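Local coordinates for FAD:protein FMN transferase (Pseudomonas stutzeri ATCC 14405 = CCUG 16156, PDB 5MGY) that probably transfers the FMN moiety of FAD to a threonine of a target protein in a magnesium-dependent reaction that releases AMP, at residues Gln48-Leu53 against Pro77-Leu83; Asp229-Tyr233 against His255-Ala259. The contacts are given in a common frame with arbitrary orientation. Numbering follows the deposited sequence.

How the contacts relate
Contact 1 (Gln48-Leu53 against Pro77-Leu83) joins two helices, whereas contact 2 (Asp229-Tyr233 against His255-Ala259) joins a turn to the start of a strand in the antiparallel sheet; they share no element. They lie on opposite sides of the chain's centre, with centres about 30 Å apart. Both are partly buried: contact 1 grades from leucines, Met79 and Val80 to glutamines at its margin, contact 2 from Tyr233 and two alanines to Asp229 and His256. Contact 1 has no hydrogen bond between its segments and rests on van der Waals packing, apolar at the leucines and polar-to-carbon at two glutamines; contact 2 adds one directional tyrosine-histidine bond to a smaller buried surface.

Contact 1. Residues Gln48-Leu53 against Pro77-Leu83. Unlike the reference sequence in segment 48-53: Gln48 (reference Glu).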
loop_
_atom_site.group_PDB
_atom_site.type_symbol
_atom_site.label_atom_id
_atom_site.label_comp_id
_atom_site.label_asym_id
_atom_site.label_seq_id
_atom_site.Cartn_x
_atom_site.Cartn_y
_atom_site.Cartn_z
ATOM N N GLN A 48 -17.008 -1.472 3.527
ATOM C CA GLN A 48 -17.124 -0.149 3.010
ATOM C C GLN A 48 -16.022 0.086 1.970
ATOM O O GLN A 48 -16.256 0.745 0.957
ATOM C CB GLN A 48 -16.940 0.886 4.069
ATOM C CG GLN A 48 -18.076 1.094 5.002
ATOM C CD GLN A 48 -17.658 2.052 6.097
ATOM O OE1 GLN A 48 -17.628 1.698 7.298
ATOM N NE2 GLN A 48 -17.272 3.282 5.685
ATOM N N LEU A 49 -14.816 -0.411 2.230
ATOM C CA LEU A 49 -13.723 -0.144 1.316
ATOM C C LEU A 49 -14.005 -0.784 -0.001
ATOM O O LEU A 49 -13.785 -0.171 -1.034
ATOM C CB LEU A 49 -12.381 -0.622 1.846
ATOM C CG LEU A 49 -11.829 0.188 3.006
ATOM C CD1 LEU A 49 -10.725 -0.551 3.725
ATOM C CD2 LEU A 49 -11.242 1.462 2.550
ATOM N N ASP A 50 -14.520 -1.997 0.033
ATOM C CA ASP A 50 -14.793 -2.717 -1.183
ATOM C C ASP A 50 -15.918 -2.026 -1.990
ATOM O O ASP A 50 -15.868 -1.934 -3.186
ATOM C CB ASP A 50 -15.202 -4.101 -0.807
ATOM C CG ASP A 50 -14.907 -5.129 -1.884
ATOM O OD1 ASP A 50 -14.325 -6.109 -1.627
ATOM O OD2 ASP A 50 -15.278 -5.123 -3.018
ATOM N N LYS A 51 -16.925 -1.537 -1.314
ATOM C CA LYS A 51 -18.067 -0.940 -1.977
ATOM C C LYS A 51 -17.675 0.395 -2.571
ATOM O O LYS A 51 -18.147 0.701 -3.624
ATOM C CB LYS A 51 -19.239 -0.769 -0.972
ATOM C CG LYS A 51 -20.595 -0.644 -1.602
ATOM C CD LYS A 51 -20.969 0.786 -1.929
ATOM C CE LYS A 51 -22.128 0.798 -2.922
ATOM N NZ LYS A 51 -22.190 2.089 -3.659
ATOM N N GLN A 52 -16.871 1.186 -1.856
ATOM C CA GLN A 52 -16.481 2.531 -2.282
ATOM C C GLN A 52 -15.335 2.457 -3.338
ATOM O O GLN A 52 -15.427 3.100 -4.374
ATOM C CB GLN A 52 -16.121 3.456 -1.066
ATOM C CG GLN A 52 -17.261 3.741 -0.076
ATOM C CD GLN A 52 -16.975 4.873 0.915
ATOM O OE1 GLN A 52 -16.484 5.919 0.567
ATOM N NE2 GLN A 52 -17.313 4.674 2.143
ATOM N N LEU A 53 -14.324 1.615 -3.133
ATOM C CA LEU A 53 -13.020 1.764 -3.855
ATOM C C LEU A 53 -12.601 0.647 -4.789
ATOM O O LEU A 53 -11.725 0.869 -5.560
ATOM C CB LEU A 53 -11.872 1.900 -2.875
ATOM C CG LEU A 53 -11.970 2.847 -1.691
ATOM C CD1 LEU A 53 -10.783 2.640 -0.782
ATOM C CD2 LEU A 53 -12.005 4.265 -2.181
ATOM N N PRO A 77 -18.197 9.681 -2.152
ATOM C CA PRO A 77 -18.120 9.613 -0.706
ATOM C C PRO A 77 -16.792 10.105 -0.073
ATOM O O PRO A 77 -15.801 10.377 -0.775
ATOM C CB PRO A 77 -18.364 8.141 -0.423
ATOM C CG PRO A 77 -18.419 7.418 -1.706
ATOM C CD PRO A 77 -18.090 8.366 -2.794
ATOM N N ASP A 78 -16.809 10.237 1.255
ATOM C CA ASP A 78 -15.662 10.724 2.049
ATOM C C ASP A 78 -14.349 9.988 1.794
ATOM O O ASP A 78 -13.350 10.639 1.514
ATOM C CB ASP A 78 -16.030 10.682 3.550
ATOM C CG ASP A 78 -17.023 11.822 3.965
ATOM O OD1 ASP A 78 -17.307 12.792 3.182
ATOM O OD2 ASP A 78 -17.506 11.738 5.115
ATOM N N MET A 79 -14.386 8.650 1.874
ATOM C CA MET A 79 -13.216 7.816 1.639
ATOM C C MET A 79 -12.506 8.167 0.368
ATOM O O MET A 79 -11.268 8.248 0.364
ATOM C CB MET A 79 -13.548 6.346 1.498
ATOM C CG MET A 79 -13.576 5.622 2.795
ATOM S SD MET A 79 -13.849 3.873 2.466
ATOM C CE MET A 79 -14.351 3.398 4.157
ATOM N N VAL A 80 -13.269 8.278 -0.726
ATOM C CA VAL A 80 -12.678 8.396 -2.047
ATOM C C VAL A 80 -11.955 9.730 -2.107
ATOM O O VAL A 80 -10.848 9.813 -2.638
ATOM C CB VAL A 80 -13.723 8.282 -3.141
ATOM C CG1 VAL A 80 -13.125 8.660 -4.488
ATOM C CG2 VAL A 80 -14.272 6.895 -3.194
ATOM N N ARG A 81 -12.577 10.747 -1.531
ATOM C CA ARG A 81 -12.013 12.084 -1.498
ATOM C C ARG A 81 -10.877 12.184 -0.521
ATOM O O ARG A 81 -9.908 12.852 -0.811
ATOM C CB ARG A 81 -13.082 13.145 -1.220
ATOM C CG ARG A 81 -13.799 13.496 -2.509
ATOM C CD ARG A 81 -15.020 14.404 -2.397
ATOM N NE ARG A 81 -16.085 13.834 -1.558
ATOM C CZ ARG A 81 -16.239 14.078 -0.251
ATOM N NH1 ARG A 81 -15.378 14.887 0.405
ATOM N NH2 ARG A 81 -17.248 13.496 0.409
ATOM N N GLU A 82 -10.974 11.519 0.627
ATOM C CA GLU A 82 -9.836 11.437 1.518
ATOM C C GLU A 82 -8.619 10.814 0.749
ATOM O O GLU A 82 -7.524 11.345 0.768
ATOM C CB GLU A 82 -10.182 10.645 2.816
ATOM C CG GLU A 82 -9.220 10.912 3.996
ATOM C CD GLU A 82 -9.298 9.916 5.153
ATOM O OE1 GLU A 82 -8.293 9.777 5.939
ATOM O OE2 GLU A 82 -10.376 9.291 5.276
ATOM N N LEU A 83 -8.850 9.729 0.045
ATOM C CA LEU A 83 -7.793 9.025 -0.586
ATOM C C LEU A 83 -7.252 9.755 -1.777
ATOM O O LEU A 83 -6.054 9.668 -2.046
ATOM C CB LEU A 83 -8.261 7.636 -1.043
ATOM C CG LEU A 83 -8.522 6.571 0.021
ATOM C CD1 LEU A 83 -8.359 5.230 -0.628
ATOM C CD2 LEU A 83 -7.563 6.613 1.183
#
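Met79 is the centre of this helix-helix packing. Its long, unbranched side chain, with chi2 and chi3 both t, reaches across to segment 48-53, the end of helix 35-53: SD lies 3.6 Å from Leu49 CD2, and CE lies 3.3 Å from Gln48 NE2 at the exposed margin. A flexible thioether suits this place, because the segment axes stay 9.9 Å apart at closest approach and cross at -75°, too steeply for a long seam. Gln52, one helical turn after Gln48, carries its amide over Pro77 and Met79, with OE1 3.1 Å from Met79 CB and 3.1 Å from Pro77 CB, and no hydrogen bond joins the segments. Glutamine suits this partly exposed place because its polar end can stay near solvent. Pro77 occupies the N-cap position of its helix; lacking an amide hydrogen, proline is tolerated where the helix's own i-to-i-4 bonds need no backbone donor. Leu53 supplies the buried apolar end: CD2 meets Val80 CG2 at 3.6 Å, CD1 meets Leu83 CD1 at 3.6 Å, and the backbones come nearest here, with 6.9 Å between Leu53 CA and Val80 CA. Around these first turns of helix 78-93, Phe155, from a loop, touches Leu53, Val80 and Leu83, helix 159-173 offers Tyr162 to Leu49, Met79 and Leu83, and helix 61-67 brings Asp61 against Gln52 and Pro77.

Contact 2. Residues Asp229-Tyr233 against His255-Ala259; sequences DYRNY and HHLAA
A type I beta turn, Asp229 to Asn232, packs beside the beginning of strand 257-264. Tyr230 and Arg231 take its central positions (phi/psi -59/-24° and -64/-30°), and Asn232 N donates to Asp229 O at 2.6 Å. Asp229, chi1 t, points its CA-to-CB bond away from the strand, so its carboxylate serves the turn itself: OD2 accepts from Arg231 N at 3.2 Å, an Asx turn, and OD1 forms a salt bridge with Arg231 NH2 at 2.9 Å. CA-CA distances are 5.2 Å for Asp229-Ala259 and 5.1 Å for Tyr230-Ala258. This is not sheet pairing: Asp229 N and Ala258 O, 3.5 Å apart, are too poorly angled to bond. Ala258 (-97/-30°) and Ala259 (-158/153°) face Val299 together as a classic beta bulge; the helical value at Ala258 lets both direct CB toward the turn, and such small side chains permit close approach. Tyr230, chi1 p (79°), brings CB to 4.4 Å from Ala258 CB, but its ring leads away to an edge-to-face stack with Phe306. Tyr233, chi1 t and chi2 94°, places CD1 3.6 Å from Ala258 CB. His256 (chi1 m, chi2 -57°) donates from ND1 to Tyr233 OH at 2.9 Å and 166°, in the imidazole plane. This implies a proton on ND1, so tyrosine joins apolar packing at its ring to a directional bond at its hydroxyl.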
loop_
_atom_site.group_PDB
_atom_site.type_symbol
_atom_site.label_atom_id
_atom_site.label_comp_id
_atom_site.label_asym_id
_atom_site.label_seq_id
_atom_site.Cartn_x
_atom_site.Cartn_y
_atom_site.Cartn_z
ATOM N N ASP A 229 8.237 -8.816 -3.522
ATOM C CA ASP A 229 8.770 -9.919 -2.699
ATOM C C ASP A 229 9.990 -10.537 -3.377
ATOM O O ASP A 229 9.857 -11.040 -4.478
ATOM C CB ASP A 229 7.708 -11.008 -2.474
ATOM C CG ASP A 229 8.232 -12.221 -1.633
ATOM O OD1 ASP A 229 7.416 -13.120 -1.352
ATOM O OD2 ASP A 229 9.428 -12.284 -1.237
ATOM N N TYR A 230 11.145 -10.567 -2.709
ATOM C CA TYR A 230 12.376 -10.875 -3.415
ATOM C C TYR A 230 12.356 -12.238 -4.102
ATOM O O TYR A 230 13.041 -12.467 -5.118
ATOM C CB TYR A 230 13.560 -10.732 -2.511
ATOM C CG TYR A 230 13.765 -11.881 -1.599
ATOM C CD1 TYR A 230 14.583 -12.965 -1.988
ATOM C CD2 TYR A 230 13.182 -11.904 -0.329
ATOM C CE1 TYR A 230 14.796 -14.039 -1.106
ATOM C CE2 TYR A 230 13.399 -12.962 0.545
ATOM C CZ TYR A 230 14.202 -14.040 0.170
ATOM O OH TYR A 230 14.443 -15.110 1.053
ATOM N N ARG A 231 11.505 -13.109 -3.576
ATOM C CA ARG A 231 11.232 -14.386 -4.204
ATOM C C ARG A 231 10.559 -14.307 -5.584
ATOM O O ARG A 231 10.818 -15.164 -6.420
ATOM C CB ARG A 231 10.535 -15.342 -3.226
ATOM C CG ARG A 231 11.522 -15.798 -2.143
ATOM C CD ARG A 231 10.904 -16.667 -1.042
ATOM N NE ARG A 231 10.827 -15.947 0.243
ATOM C CZ ARG A 231 9.737 -15.345 0.754
ATOM N NH1 ARG A 231 9.836 -14.725 1.938
ATOM N NH2 ARG A 231 8.555 -15.342 0.108
ATOM N N ASN A 232 9.746 -13.287 -5.855
ATOM C CA ASN A 232 9.207 -13.051 -7.227
ATOM C C ASN A 232 9.987 -12.008 -7.988
ATOM O O ASN A 232 9.681 -10.821 -7.936
ATOM C CB ASN A 232 7.753 -12.588 -7.181
ATOM C CG ASN A 232 6.825 -13.660 -6.693
ATOM O OD1 ASN A 232 7.018 -14.844 -6.965
ATOM N ND2 ASN A 232 5.817 -13.260 -5.939
ATOM N N TYR A 233 10.999 -12.453 -8.691
ATOM C CA TYR A 233 11.760 -11.578 -9.492
ATOM C C TYR A 233 11.904 -12.418 -10.741
ATOM O O TYR A 233 12.401 -13.530 -10.694
ATOM C CB TYR A 233 13.076 -11.210 -8.787
ATOM C CG TYR A 233 13.836 -10.189 -9.566
ATOM C CD1 TYR A 233 13.700 -8.855 -9.296
ATOM C CD2 TYR A 233 14.674 -10.571 -10.610
ATOM C CE1 TYR A 233 14.382 -7.926 -10.043
ATOM C CE2 TYR A 233 15.317 -9.656 -11.363
ATOM C CZ TYR A 233 15.172 -8.349 -11.077
ATOM O OH TYR A 233 15.864 -7.490 -11.844
ATOM N N HIS A 255 14.107 -1.847 -14.182
ATOM C CA HIS A 255 15.197 -1.874 -13.178
ATOM C C HIS A 255 15.170 -3.087 -12.245
ATOM O O HIS A 255 14.253 -3.904 -12.271
ATOM C CB HIS A 255 15.121 -0.625 -12.312
ATOM C CG HIS A 255 13.881 -0.560 -11.481
ATOM N ND1 HIS A 255 12.956 0.452 -11.615
ATOM C CD2 HIS A 255 13.386 -1.395 -10.537
ATOM C CE1 HIS A 255 11.970 0.255 -10.768
ATOM N NE2 HIS A 255 12.206 -0.860 -10.106
ATOM N N HIS A 256 16.154 -3.146 -11.362
ATOM C CA HIS A 256 16.402 -4.347 -10.589
ATOM C C HIS A 256 15.857 -4.374 -9.147
ATOM O O HIS A 256 16.076 -5.326 -8.468
ATOM C CB HIS A 256 17.901 -4.592 -10.587
ATOM C CG HIS A 256 18.496 -4.827 -11.957
ATOM N ND1 HIS A 256 18.071 -5.839 -12.807
ATOM C CD2 HIS A 256 19.530 -4.219 -12.588
ATOM C CE1 HIS A 256 18.787 -5.816 -13.912
ATOM N NE2 HIS A 256 19.678 -4.843 -13.804
ATOM N N LEU A 257 15.199 -3.333 -8.652
ATOM C CA LEU A 257 14.597 -3.367 -7.297
ATOM C C LEU A 257 13.542 -4.453 -7.128
ATOM O O LEU A 257 12.527 -4.425 -7.800
ATOM C CB LEU A 257 13.962 -2.025 -6.967
ATOM C CG LEU A 257 13.450 -1.804 -5.550
ATOM C CD1 LEU A 257 14.555 -2.109 -4.551
ATOM C CD2 LEU A 257 13.012 -0.351 -5.407
ATOM N N ALA A 258 13.791 -5.411 -6.232
ATOM C CA ALA A 258 12.931 -6.590 -6.075
ATOM C C ALA A 258 11.895 -6.454 -4.941
ATOM O O ALA A 258 10.815 -7.041 -4.980
ATOM C CB ALA A 258 13.777 -7.826 -5.839
ATOM N N ALA A 259 12.246 -5.694 -3.922
ATOM C CA ALA A 259 11.342 -5.361 -2.857
ATOM C C ALA A 259 11.848 -4.096 -2.179
ATOM O O ALA A 259 13.058 -3.799 -2.174
ATOM C CB ALA A 259 11.292 -6.498 -1.845
#